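Long-range contact in ochratoxinase (Aspergillus niger, PDB 4C65), which uses zinc to hydrolyse ochratoxin A to ochratoxin alpha and L-phenylalanine, acting as a carboxypeptidase that prefers C-terminal aromatic residues: residues 60-65 / 364-369. Numbering follows the deposited sequence.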
loop_
_atom_site.group_PDB
_atom_site.type_symbol
_atom_site.label_atom_id
_atom_site.label_comp_id
_atom_site.label_asym_id
_atom_site.label_seq_id
_atom_site.Cartn_x
_atom_site.Cartn_y
_atom_site.Cartn_z
ATOM N N VAL A 60 31.574 36.902 -38.477
ATOM C CA VAL A 60 30.657 35.849 -38.912
ATOM C C VAL A 60 29.403 35.820 -38.057
ATOM O O VAL A 60 29.488 35.822 -36.832
ATOM C CB VAL A 60 31.330 34.453 -38.859
ATOM C CG1 VAL A 60 30.357 33.360 -39.271
ATOM C CG2 VAL A 60 32.554 34.433 -39.764
ATOM N N LEU A 61 28.255 35.728 -38.719
ATOM C CA LEU A 61 26.981 35.616 -38.040
ATOM C C LEU A 61 26.198 34.415 -38.575
ATOM O O LEU A 61 26.222 34.138 -39.786
ATOM C CB LEU A 61 26.167 36.883 -38.245
ATOM C CG LEU A 61 25.064 37.162 -37.241
ATOM C CD1 LEU A 61 25.625 37.608 -35.896
ATOM C CD2 LEU A 61 24.113 38.223 -37.793
ATOM N N MET A 62 25.506 33.719 -37.679
ATOM C CA MET A 62 24.726 32.539 -38.044
ATOM C C MET A 62 23.631 32.286 -37.023
ATOM O O MET A 62 23.597 32.937 -35.961
ATOM C CB MET A 62 25.649 31.323 -38.159
ATOM C CG MET A 62 26.389 30.932 -36.884
ATOM S SD MET A 62 27.299 29.376 -37.069
ATOM C CE MET A 62 25.951 28.193 -36.952
ATOM N N PRO A 63 22.727 31.351 -37.318
ATOM C CA PRO A 63 21.734 31.001 -36.301
ATOM C C PRO A 63 22.346 30.331 -35.099
ATOM O O PRO A 63 23.378 29.665 -35.207
ATOM C CB PRO A 63 20.809 29.996 -37.016
ATOM C CG PRO A 63 21.141 30.093 -38.461
ATOM C CD PRO A 63 22.571 30.529 -38.520
ATOM N N GLY A 64 21.719 30.515 -33.947
ATOM C CA GLY A 64 22.090 29.741 -32.756
ATOM C C GLY A 64 21.975 28.235 -33.025
ATOM O O GLY A 64 21.094 27.800 -33.768
ATOM N N LEU A 65 22.880 27.463 -32.435
ATOM C CA LEU A 65 22.979 26.041 -32.720
ATOM C C LEU A 65 21.987 25.220 -31.903
ATOM O O LEU A 65 21.674 25.560 -30.766
ATOM C CB LEU A 65 24.391 25.562 -32.436
ATOM C CG LEU A 65 25.474 26.087 -33.368
ATOM C CD1 LEU A 65 26.833 25.945 -32.711
ATOM C CD2 LEU A 65 25.406 25.321 -34.691
ATOM N N ALA A 364 22.079 21.173 -40.785
ATOM C CA ALA A 364 21.596 20.090 -39.927
ATOM C C ALA A 364 21.571 20.487 -38.440
ATOM O O ALA A 364 20.808 19.906 -37.666
ATOM C CB ALA A 364 22.451 18.844 -40.125
ATOM N N ALA A 365 22.381 21.465 -38.050
ATOM C CA ALA A 365 22.393 21.919 -36.666
ATOM C C ALA A 365 21.604 23.202 -36.426
ATOM O O ALA A 365 21.493 23.659 -35.289
ATOM C CB ALA A 365 23.814 22.105 -36.200
ATOM N N THR A 366 21.062 23.783 -37.490
ATOM C CA THR A 366 20.318 25.017 -37.386
ATOM C C THR A 366 18.983 24.905 -38.066
ATOM O O THR A 366 17.983 24.632 -37.420
ATOM C CB THR A 366 21.135 26.211 -37.936
ATOM O OG1 THR A 366 21.454 26.031 -39.327
ATOM C CG2 THR A 366 22.406 26.366 -37.164
ATOM N N ALA A 367 18.951 25.058 -39.381
ATOM C CA ALA A 367 17.684 25.144 -40.122
ATOM C C ALA A 367 16.792 23.901 -39.963
ATOM O O ALA A 367 15.579 24.029 -39.858
ATOM C CB ALA A 367 17.935 25.444 -41.601
ATOM N N ASN A 368 17.393 22.719 -39.981
ATOM C CA ASN A 368 16.649 21.462 -39.937
ATOM C C ASN A 368 16.278 21.071 -38.543
ATOM O O ASN A 368 15.339 20.324 -38.337
ATOM C CB ASN A 368 17.475 20.320 -40.522
ATOM C CG ASN A 368 17.581 20.376 -42.039
ATOM O OD1 ASN A 368 16.855 21.096 -42.718
ATOM N ND2 ASN A 368 18.509 19.601 -42.572
ATOM N N ALA A 369 17.025 21.575 -37.569
ATOM C CA ALA A 369 16.934 21.082 -36.196
ATOM C C ALA A 369 15.554 21.215 -35.540
ATOM O O ALA A 369 15.129 20.303 -34.828
ATOM C CB ALA A 369 17.978 21.746 -35.344
#
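In T366, chi1 of 61° sets CG2 anti to the carbonyl carbon, facing M62 and L65, and a bend at chi3 of M62 (-77°) brings its CE to within 4.0 Å of that same CG2. The contact belongs to the two-domain amidohydrolase fold: strand 60-67, which pairs with strands 7-15 and 391-394, runs on toward the metal site of the twisted TIM barrel, and here it packs against A365 and T366. P63 turns the CB–CG side of its ring to T366, with CB and CG each 3.9 Å from the threonine CB, and the two side chains meet at about a right angle. A rigid proline offers a compact apolar surface for this purpose. Threonine suits its place because its two branches do different work: the methyl packs among M62, P63 and L65, while OG1 hydrogen-bonds to the carbonyl of I362, one turn back in the helix. M62, long and flexible, also touches I362, so its side chain spans from the strand to the helix. The small A365 lets the leucine branch come close: L65 CD2 lies 3.9 Å from A365 CB. No hydrogen bond joins the two segments; G64 O simply rests 3.9 Å from T366 CG2, while L65 CD2 lies 4.0 Å from this methyl.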